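Local coordinates for sterol regulatory element-binding protein cleavage-activating protein (Schizosaccharomyces pombe, PDB 4YHC), which acts as the escort required for sre1 processing when sterol or oxygen is low, and is represented here by its cytoplasmic WD40 domain, at residues 335-338 and 339-343; 276-280 and 281-285; 291-294 and 295-298; 442-445 and 446-450. The protein carries 9 engineered substitutions. All coordinates share one frame; numbering follows the deposited sequence.

Contact 1. Residues 335-338 and 339-343; sequences ASLT and FDELQ. Engineered in segment 335-338: Ser336 (natural residue Cys).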
loop_
_atom_site.group_PDB
_atom_site.type_symbol
_atom_site.label_atom_id
_atom_site.label_comp_id
_atom_site.label_asym_id
_atom_site.label_seq_id
_atom_site.Cartn_x
_atom_site.Cartn_y
_atom_site.Cartn_z
ATOM N N ALA A 335 13.796 -3.912 -25.842
ATOM C CA ALA A 335 12.849 -3.122 -26.625
ATOM C C ALA A 335 12.013 -2.176 -25.750
ATOM O O ALA A 335 11.431 -2.598 -24.813
ATOM C CB ALA A 335 11.936 -4.067 -27.364
ATOM N N SER A 336 12.020 -0.902 -26.070
ATOM C CA SER A 336 11.106 0.088 -25.515
ATOM C C SER A 336 9.701 -0.017 -26.112
ATOM O O SER A 336 9.549 0.091 -27.305
ATOM C CB SER A 336 11.674 1.422 -25.877
ATOM O OG SER A 336 11.060 2.407 -25.130
ATOM N N LEU A 337 8.677 -0.241 -25.307
ATOM C CA LEU A 337 7.296 -0.389 -25.839
ATOM C C LEU A 337 6.478 0.866 -25.722
ATOM O O LEU A 337 6.612 1.603 -24.751
ATOM C CB LEU A 337 6.566 -1.413 -25.054
ATOM C CG LEU A 337 7.126 -2.802 -25.062
ATOM C CD1 LEU A 337 6.372 -3.656 -24.045
ATOM C CD2 LEU A 337 7.055 -3.421 -26.451
ATOM N N THR A 338 5.617 1.110 -26.713
ATOM C CA THR A 338 4.589 2.134 -26.592
ATOM C C THR A 338 3.451 1.634 -25.737
ATOM O O THR A 338 3.274 0.423 -25.566
ATOM C CB THR A 338 3.985 2.520 -27.963
ATOM O OG1 THR A 338 3.320 1.371 -28.498
ATOM C CG2 THR A 338 5.088 2.973 -28.905
ATOM N N PHE A 339 2.663 2.576 -25.247
ATOM C CA PHE A 339 1.527 2.254 -24.412
ATOM C C PHE A 339 0.563 1.408 -25.194
ATOM O O PHE A 339 0.101 0.381 -24.695
ATOM C CB PHE A 339 0.862 3.506 -23.812
ATOM C CG PHE A 339 1.720 4.203 -22.770
ATOM C CD1 PHE A 339 2.210 3.517 -21.680
ATOM C CD2 PHE A 339 2.034 5.535 -22.893
ATOM C CE1 PHE A 339 3.039 4.125 -20.763
ATOM C CE2 PHE A 339 2.829 6.154 -21.965
ATOM C CZ PHE A 339 3.353 5.444 -20.905
ATOM N N ASP A 340 0.349 1.741 -26.459
ATOM C CA ASP A 340 -0.656 0.972 -27.255
ATOM C C ASP A 340 -0.293 -0.458 -27.601
ATOM O O ASP A 340 -1.206 -1.251 -27.806
ATOM C CB ASP A 340 -1.094 1.720 -28.508
ATOM C CG ASP A 340 -1.549 3.123 -28.210
ATOM O OD1 ASP A 340 -1.977 3.424 -27.068
ATOM O OD2 ASP A 340 -1.469 3.949 -29.136
ATOM N N GLU A 341 0.997 -0.808 -27.630
ATOM C CA GLU A 341 1.393 -2.197 -27.875
ATOM C C GLU A 341 1.654 -3.049 -26.636
ATOM O O GLU A 341 2.309 -4.095 -26.717
ATOM C CB GLU A 341 2.603 -2.257 -28.789
ATOM C CG GLU A 341 3.905 -1.736 -28.243
ATOM C CD GLU A 341 4.769 -1.145 -29.340
ATOM O OE1 GLU A 341 4.361 -1.191 -30.518
ATOM O OE2 GLU A 341 5.858 -0.627 -29.045
ATOM N N LEU A 342 1.148 -2.601 -25.487
ATOM C CA LEU A 342 1.213 -3.408 -24.261
ATOM C C LEU A 342 0.240 -4.569 -24.332
ATOM O O LEU A 342 -0.882 -4.372 -24.728
ATOM C CB LEU A 342 0.824 -2.531 -23.071
ATOM C CG LEU A 342 2.005 -1.649 -22.634
ATOM C CD1 LEU A 342 1.522 -0.546 -21.716
ATOM C CD2 LEU A 342 3.069 -2.546 -22.009
ATOM N N GLN A 343 0.663 -5.751 -23.912
ATOM C CA GLN A 343 -0.272 -6.886 -23.803
ATOM C C GLN A 343 -0.939 -6.934 -22.407
ATOM O O GLN A 343 -0.288 -6.773 -21.416
ATOM C CB GLN A 343 0.480 -8.189 -24.060
ATOM C CG GLN A 343 1.636 -8.008 -25.033
ATOM C CD GLN A 343 1.785 -9.161 -25.996
ATOM O OE1 GLN A 343 1.259 -9.118 -27.106
ATOM N NE2 GLN A 343 2.494 -10.201 -25.577
#
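Beyond the engineered Ser336 (cysteine in nature), whose side chain turns to Tyr312 and Ile314 of strand 311-317, Leu337 meets Leu342 and Glu341 and makes the apolar half of the contact. One methyl, Leu337 CD1, reaches Leu342 CD2 at 4.0 Å as the two leucines slant past each other, and Leu337 CD2 lies against Glu341 CG and OE2, each at 4.0 Å; Leu342 continues onto Ile313. Thr338 then supplies the polar half. Its N-H points almost straight (173°) at Glu341 OE2, 2.9 Å from N, meeting that oxygen from above the carboxylate plane rather than within it. With chi1 at 64°, Thr338 OG1 is folded back between N and the carbonyl carbon, where it takes a weak bond from Glu341 N at 3.3 Å; Thr338 O competes weakly for the same hydrogen. The Thr338 and Glu341 side chains cross at about a right angle. Next in the chain, the Phe339 ring points away from the turn and stacks on His256. The exchange, in which each residue's side chain accepts the other's N-H, resembles a capping box round a single turn, and the single straight N-H from Thr338 would probably favour an ionised Glu341 on this exposed surface.

Contact 2. Residues 276-280 and 281-285; sequences RFVNG and QFRVS
Arg276 reaches across the antiparallel pair to Ser285, its NH1 giving OG a bond of 3.1 Å that lies in the guanidinium plane. A water spans Arg276 NH2 and Ser285 OG, but the stronger partner of NH2 is Asp331, in a salt bridge. The bend at chi2 (-83°) brings this arm over Arg283, so that Arg283 CB sits over one face of the Arg276 guanidinium, 4.0 Å from NE. Arg283 itself runs extended, crossing Arg276 at about a right angle, and its guanidinium plane is turned nearly perpendicular to that of Arg276. Val278 CB lies over the centre of that second guanidinium, 3.6 Å from Arg283 CZ. Gln281 holds the edge: its OE1 takes both Arg283 NE, at 2.7 Å and in the carbonyl plane, and Arg283 NH2, which comes from above it. Gln281 also closes the type I' turn through Asn279 and Gly280, its N bonded to Val278 O at 2.9 Å. A leucine in place of Arg283 would probably leave Gln281 OE1 without its two donors and deprive Asp329 and Asp331 of a positive partner. Since NH1 of Arg283 bridges to both of these aspartates, the two arginines would probably balance the charges of Asp329 and Asp331, and this charged layer ties the hairpin, just behind its turn, to the loop after strand 311-317.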
loop_
_atom_site.group_PDB
_atom_site.type_symbol
_atom_site.label_atom_id
_atom_site.label_comp_id
_atom_site.label_asym_id
_atom_site.label_seq_id
_atom_site.Cartn_x
_atom_site.Cartn_y
_atom_site.Cartn_z
ATOM N N ARG A 276 13.444 1.492 -12.765
ATOM C CA ARG A 276 14.810 2.065 -12.822
ATOM C C ARG A 276 14.691 3.392 -13.545
ATOM O O ARG A 276 13.684 3.639 -14.272
ATOM C CB ARG A 276 15.813 1.104 -13.468
ATOM C CG ARG A 276 15.586 0.809 -14.956
ATOM C CD ARG A 276 14.557 -0.260 -15.190
ATOM N NE ARG A 276 14.677 -0.897 -16.500
ATOM C CZ ARG A 276 13.861 -1.841 -16.929
ATOM N NH1 ARG A 276 12.852 -2.249 -16.145
ATOM N NH2 ARG A 276 14.053 -2.392 -18.130
ATOM N N PHE A 277 15.654 4.292 -13.309
ATOM C CA PHE A 277 15.578 5.611 -13.872
ATOM C C PHE A 277 16.844 5.767 -14.697
ATOM O O PHE A 277 17.970 5.563 -14.157
ATOM C CB PHE A 277 15.473 6.583 -12.771
ATOM C CG PHE A 277 15.291 7.985 -13.204
ATOM C CD1 PHE A 277 16.380 8.818 -13.418
ATOM C CD2 PHE A 277 14.048 8.520 -13.321
ATOM C CE1 PHE A 277 16.202 10.120 -13.813
ATOM C CE2 PHE A 277 13.862 9.800 -13.737
ATOM C CZ PHE A 277 14.965 10.624 -13.936
ATOM N N VAL A 278 16.668 5.984 -15.999
ATOM C CA VAL A 278 17.791 5.971 -16.927
ATOM C C VAL A 278 17.583 7.140 -17.905
ATOM O O VAL A 278 16.500 7.289 -18.578
ATOM C CB VAL A 278 17.925 4.692 -17.744
ATOM C CG1 VAL A 278 19.138 4.835 -18.694
ATOM C CG2 VAL A 278 18.109 3.423 -16.911
ATOM N N ASN A 279 18.586 8.016 -17.908
ATOM C CA ASN A 279 18.569 9.210 -18.748
ATOM C C ASN A 279 17.261 9.919 -18.743
ATOM O O ASN A 279 16.678 10.180 -19.821
ATOM C CB ASN A 279 18.911 8.797 -20.189
ATOM C CG ASN A 279 19.093 9.982 -21.127
ATOM O OD1 ASN A 279 19.273 11.139 -20.706
ATOM N ND2 ASN A 279 19.028 9.694 -22.436
ATOM N N GLY A 280 16.782 10.268 -17.559
ATOM C CA GLY A 280 15.573 11.090 -17.452
ATOM C C GLY A 280 14.263 10.325 -17.598
ATOM O O GLY A 280 13.215 10.883 -17.435
ATOM N N GLN A 281 14.359 9.026 -17.747
ATOM C CA GLN A 281 13.203 8.134 -17.981
ATOM C C GLN A 281 12.940 7.222 -16.806
ATOM O O GLN A 281 13.817 6.427 -16.422
ATOM C CB GLN A 281 13.492 7.181 -19.153
ATOM C CG GLN A 281 13.688 7.906 -20.460
ATOM C CD GLN A 281 13.967 7.008 -21.612
ATOM O OE1 GLN A 281 14.225 5.805 -21.481
ATOM N NE2 GLN A 281 13.970 7.605 -22.770
ATOM N N PHE A 282 11.729 7.277 -16.272
ATOM C CA PHE A 282 11.304 6.288 -15.304
ATOM C C PHE A 282 10.825 5.058 -16.048
ATOM O O PHE A 282 9.759 5.062 -16.740
ATOM C CB PHE A 282 10.294 6.867 -14.363
ATOM C CG PHE A 282 10.024 5.989 -13.165
ATOM C CD1 PHE A 282 9.231 4.898 -13.273
ATOM C CD2 PHE A 282 10.558 6.314 -11.933
ATOM C CE1 PHE A 282 9.025 4.055 -12.189
ATOM C CE2 PHE A 282 10.370 5.484 -10.822
ATOM C CZ PHE A 282 9.619 4.337 -10.976
ATOM N N ARG A 283 11.582 3.988 -15.945
ATOM C CA ARG A 283 11.287 2.777 -16.711
ATOM C C ARG A 283 10.825 1.650 -15.807
ATOM O O ARG A 283 11.284 1.563 -14.666
ATOM C CB ARG A 283 12.466 2.300 -17.511
ATOM C CG ARG A 283 13.071 3.307 -18.493
ATOM C CD ARG A 283 14.321 2.674 -19.091
ATOM N NE ARG A 283 14.962 3.562 -20.077
ATOM C CZ ARG A 283 16.200 3.345 -20.580
ATOM N NH1 ARG A 283 16.879 2.245 -20.281
ATOM N NH2 ARG A 283 16.694 4.176 -21.476
ATOM N N VAL A 284 9.850 0.874 -16.295
ATOM C CA VAL A 284 9.348 -0.330 -15.640
ATOM C C VAL A 284 9.212 -1.460 -16.604
ATOM O O VAL A 284 9.066 -1.242 -17.818
ATOM C CB VAL A 284 7.961 -0.067 -14.942
ATOM C CG1 VAL A 284 8.098 1.091 -13.994
ATOM C CG2 VAL A 284 6.846 0.177 -15.975
ATOM N N SER A 285 9.282 -2.689 -16.110
ATOM C CA SER A 285 9.121 -3.826 -16.979
ATOM C C SER A 285 7.631 -4.184 -17.174
ATOM O O SER A 285 7.318 -4.877 -18.140
ATOM C CB SER A 285 9.791 -5.077 -16.402
ATOM O OG SER A 285 11.194 -4.912 -16.291
HETATM O O HOH W 1 12.496 -5.056 -18.578
#

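Contact 3. Residues 291-294 and 295-298; sequences FTHA and VTEK
His293 and Val295 lie side by side and point the same way, with the valine methyl CG2 3.7 Å from His293 CE1, in the surface loop that joins strand 281-292 to strand 299-304 of the same sheet. At the ring's edge the backbone takes over: Val295 N donates to His293 ND1 at 3.2 Å, only 5° out of the ring plane. The imidazole is carried there because CG stands opposite the backbone N (chi1 -163°), which swings the ring along the outgoing chain. Thr296 comes in obliquely to the same ring, its OG1 3.4 Å from His293 CG. Behind these side chains the loop is shut by His293 N, bonded to Lys298 O at 2.9 Å and almost perfectly straight (178°), with a weaker bond from Glu297 N to His293 O inside it. Glu297 takes a left-handed backbone conformation, turning the chain back, and a water links its OE1 to Ala294 O. Replacing His293 by an alanine is likely to leave Val295 N without its in-plane acceptor and free the start of the loop to shift, while the backbone closure to Lys298 could remain. Because ND1 serves as an acceptor, a neutral His293 would be expected to carry its proton on NE2.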
loop_
_atom_site.group_PDB
_atom_site.type_symbol
_atom_site.label_atom_id
_atom_site.label_comp_id
_atom_site.label_asym_id
_atom_site.label_seq_id
_atom_site.Cartn_x
_atom_site.Cartn_y
_atom_site.Cartn_z
ATOM N N PHE A 291 -8.411 -4.058 -8.791
ATOM C CA PHE A 291 -9.682 -3.343 -8.466
ATOM C C PHE A 291 -10.857 -4.323 -8.285
ATOM O O PHE A 291 -10.732 -5.513 -8.586
ATOM C CB PHE A 291 -9.979 -2.254 -9.511
ATOM C CG PHE A 291 -10.228 -2.798 -10.869
ATOM C CD1 PHE A 291 -9.207 -2.983 -11.770
ATOM C CD2 PHE A 291 -11.522 -3.161 -11.232
ATOM C CE1 PHE A 291 -9.472 -3.470 -13.040
ATOM C CE2 PHE A 291 -11.794 -3.660 -12.472
ATOM C CZ PHE A 291 -10.775 -3.830 -13.383
ATOM N N THR A 292 -11.930 -3.812 -7.699
ATOM C CA THR A 292 -13.216 -4.496 -7.644
ATOM C C THR A 292 -14.118 -3.942 -8.690
ATOM O O THR A 292 -14.288 -2.741 -8.854
ATOM C CB THR A 292 -13.841 -4.353 -6.265
ATOM O OG1 THR A 292 -12.913 -4.913 -5.332
ATOM C CG2 THR A 292 -15.204 -5.130 -6.142
ATOM N N HIS A 293 -14.590 -4.853 -9.496
ATOM C CA HIS A 293 -15.407 -4.547 -10.643
ATOM C C HIS A 293 -16.748 -4.039 -10.086
ATOM O O HIS A 293 -17.385 -4.714 -9.225
ATOM C CB HIS A 293 -15.560 -5.856 -11.409
ATOM C CG HIS A 293 -16.031 -5.691 -12.812
ATOM N ND1 HIS A 293 -17.278 -5.157 -13.138
ATOM C CD2 HIS A 293 -15.416 -5.955 -13.972
ATOM C CE1 HIS A 293 -17.402 -5.156 -14.457
ATOM N NE2 HIS A 293 -16.288 -5.643 -14.978
ATOM N N ALA A 294 -17.138 -2.847 -10.477
ATOM C CA ALA A 294 -18.370 -2.250 -10.020
ATOM C C ALA A 294 -19.655 -2.965 -10.457
ATOM O O ALA A 294 -20.682 -2.788 -9.835
ATOM C CB ALA A 294 -18.443 -0.786 -10.461
ATOM N N VAL A 295 -19.607 -3.808 -11.461
ATOM C CA VAL A 295 -20.767 -4.527 -11.943
ATOM C C VAL A 295 -20.859 -5.857 -11.250
ATOM O O VAL A 295 -21.827 -6.119 -10.564
ATOM C CB VAL A 295 -20.788 -4.748 -13.467
ATOM C CG1 VAL A 295 -22.082 -5.516 -13.909
ATOM C CG2 VAL A 295 -20.664 -3.412 -14.194
ATOM N N THR A 296 -19.841 -6.678 -11.379
ATOM C CA THR A 296 -19.882 -8.064 -10.809
ATOM C C THR A 296 -19.386 -8.183 -9.362
ATOM O O THR A 296 -19.472 -9.238 -8.768
ATOM C CB THR A 296 -18.993 -8.975 -11.651
ATOM O OG1 THR A 296 -17.663 -8.466 -11.651
ATOM C CG2 THR A 296 -19.498 -8.995 -13.128
ATOM N N GLU A 297 -18.868 -7.084 -8.813
ATOM C CA GLU A 297 -18.222 -7.100 -7.535
ATOM C C GLU A 297 -17.136 -8.164 -7.393
ATOM O O GLU A 297 -16.820 -8.533 -6.291
ATOM C CB GLU A 297 -19.271 -7.238 -6.422
ATOM C CG GLU A 297 -20.209 -6.042 -6.394
ATOM C CD GLU A 297 -19.833 -4.974 -5.379
ATOM O OE1 GLU A 297 -20.587 -3.971 -5.253
ATOM O OE2 GLU A 297 -18.778 -5.121 -4.705
ATOM N N LYS A 298 -16.541 -8.599 -8.479
ATOM C CA LYS A 298 -15.396 -9.526 -8.453
ATOM C C LYS A 298 -14.080 -8.722 -8.349
ATOM O O LYS A 298 -13.958 -7.648 -8.880
ATOM C CB LYS A 298 -15.313 -10.380 -9.709
ATOM C CG LYS A 298 -16.500 -11.317 -9.908
ATOM C CD LYS A 298 -16.444 -12.502 -8.985
ATOM C CE LYS A 298 -17.458 -13.578 -9.385
ATOM N NZ LYS A 298 -18.719 -13.307 -8.659
HETATM O O HOH W 2 -20.183 -2.000 -7.256
#

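Contact 4. Residues 442-445 and 446-450; sequences LAVS and DRCVA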
loop_
_atom_site.group_PDB
_atom_site.type_symbol
_atom_site.label_atom_id
_atom_site.label_comp_id
_atom_site.label_asym_id
_atom_site.label_seq_id
_atom_site.Cartn_x
_atom_site.Cartn_y
_atom_site.Cartn_z
ATOM N N LEU A 442 -2.277 -7.106 2.789
ATOM C CA LEU A 442 -1.347 -6.052 2.352
ATOM C C LEU A 442 -0.025 -6.639 1.818
ATOM O O LEU A 442 0.510 -7.621 2.372
ATOM C CB LEU A 442 -1.093 -5.156 3.545
ATOM C CG LEU A 442 -0.539 -3.788 3.350
ATOM C CD1 LEU A 442 -1.484 -2.871 2.600
ATOM C CD2 LEU A 442 -0.209 -3.240 4.728
ATOM N N ALA A 443 0.502 -6.050 0.761
ATOM C CA ALA A 443 1.789 -6.450 0.267
ATOM C C ALA A 443 2.849 -6.055 1.280
ATOM O O ALA A 443 2.790 -4.933 1.815
ATOM C CB ALA A 443 2.098 -5.777 -1.069
ATOM N N VAL A 444 3.840 -6.928 1.457
ATOM C CA VAL A 444 4.939 -6.660 2.314
ATOM C C VAL A 444 6.300 -6.618 1.639
ATOM O O VAL A 444 7.285 -6.250 2.249
ATOM C CB VAL A 444 4.722 -7.656 3.474
ATOM C CG1 VAL A 444 5.577 -8.888 3.496
ATOM C CG2 VAL A 444 4.334 -6.959 4.714
ATOM N N SER A 445 6.348 -6.966 0.365
ATOM C CA SER A 445 7.512 -6.865 -0.441
ATOM C C SER A 445 7.074 -7.221 -1.883
ATOM O O SER A 445 5.908 -7.574 -2.109
ATOM C CB SER A 445 8.628 -7.846 0.021
ATOM O OG SER A 445 8.492 -9.198 -0.470
ATOM N N ASP A 446 8.020 -7.126 -2.814
ATOM C CA ASP A 446 7.827 -7.556 -4.188
ATOM C C ASP A 446 7.488 -9.082 -4.351
ATOM O O ASP A 446 7.061 -9.514 -5.425
ATOM C CB ASP A 446 9.048 -7.216 -4.981
ATOM C CG ASP A 446 9.227 -5.716 -5.217
ATOM O OD1 ASP A 446 8.290 -4.915 -5.000
ATOM O OD2 ASP A 446 10.339 -5.340 -5.696
ATOM N N ARG A 447 7.711 -9.882 -3.324
ATOM C CA ARG A 447 7.383 -11.292 -3.384
ATOM C C ARG A 447 6.633 -11.821 -2.173
ATOM O O ARG A 447 6.611 -13.030 -1.917
ATOM C CB ARG A 447 8.663 -12.122 -3.521
ATOM C CG ARG A 447 9.441 -11.922 -4.827
ATOM C CD ARG A 447 10.701 -12.843 -4.799
ATOM N NE ARG A 447 11.832 -12.246 -5.478
ATOM C CZ ARG A 447 13.113 -12.362 -5.144
ATOM N NH1 ARG A 447 13.541 -13.043 -4.070
ATOM N NH2 ARG A 447 13.998 -11.757 -5.914
ATOM N N CYS A 448 6.085 -10.951 -1.362
ATOM C CA CYS A 448 5.473 -11.406 -0.121
ATOM C C CYS A 448 4.327 -10.505 0.303
ATOM O O CYS A 448 4.330 -9.284 0.051
ATOM C CB CYS A 448 6.500 -11.508 1.005
ATOM S SG CYS A 448 5.945 -12.526 2.366
ATOM N N VAL A 449 3.339 -11.134 0.915
ATOM C CA VAL A 449 2.127 -10.533 1.349
ATOM C C VAL A 449 1.806 -10.975 2.765
ATOM O O VAL A 449 2.243 -12.035 3.228
ATOM C CB VAL A 449 1.156 -11.006 0.260
ATOM C CG1 VAL A 449 0.200 -12.135 0.571
ATOM C CG2 VAL A 449 1.016 -10.054 -0.878
ATOM N N ALA A 450 1.073 -10.132 3.462
ATOM C CA ALA A 450 0.457 -10.462 4.740
ATOM C C ALA A 450 -1.067 -10.560 4.571
ATOM O O ALA A 450 -1.704 -9.644 3.992
ATOM C CB ALA A 450 0.784 -9.402 5.799
#
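The beta hairpin of strands 441-445 and 448-453 belongs to the four-stranded propeller blade that N-terminal strand 20-24 completes, the closure known from WD40 rings as molecular velcro. At its regular end Leu442 and Ala450 form an antiparallel hydrogen-bonded pair, Ala450 N reaching Leu442 O at 2.8 Å. In the next, non-hydrogen-bonded pair, Val449 CG2 lies against Ala443 CA at 3.9 Å. A classic beta bulge follows: Val444 N, at 2.8 Å, and Ser445 N, at 3.1 Å, both donate to Cys448 O, approaching it from the same face of its carbonyl plane. The extra residue lets Val444 and Ser445 both meet Cys448. Val444 CG1 packs on Cys448 CB at 3.7 Å, and Ser445 OG lies 3.4 Å from that CB on its way to the turn.

The type I turn from Ser445 to Cys448 is fastened by this hydroxyl. A chi1 of 83° holds Ser445 OG back over the chain, where it accepts from Arg447 N at 3.0 Å, as in an ST turn; a bound citrate, probably from the crystallisation liquor, lies against OG. The polar ends of the turn residues bond to other loops, Asp446 to Ser359 and Arg447 to the backbone of Gly463. Thus one carbonyl gripped by two donors absorbs the irregularity of the strand, and a serine oxygen that accepts from the turn's own backbone probably helps to set how the chain reverses.

Contacts 1, 2 and 3 all reach one branched sheet, whereas contact 4 belongs to another. Contacts 2 and 3 share strand 281-292, one near its start and the other at its end, their centres about 32 Å apart. Contact 1 is closer to contact 2, about 15 Å between centres. Contacts 1 and 3 are surface turns in which side chains accept backbone N-H groups, a carboxylate and hydroxyl in one, an imidazole in the other, joined in contact 3 by a straight backbone closure. The hairpins are partly buried and differ in their chemistry. Contact 2, toward the periphery, adds a layer of salt bridges to a regular backbone ladder, while contact 4, about 9 Å from the chain's centre, combines apolar packing with a bulged backbone.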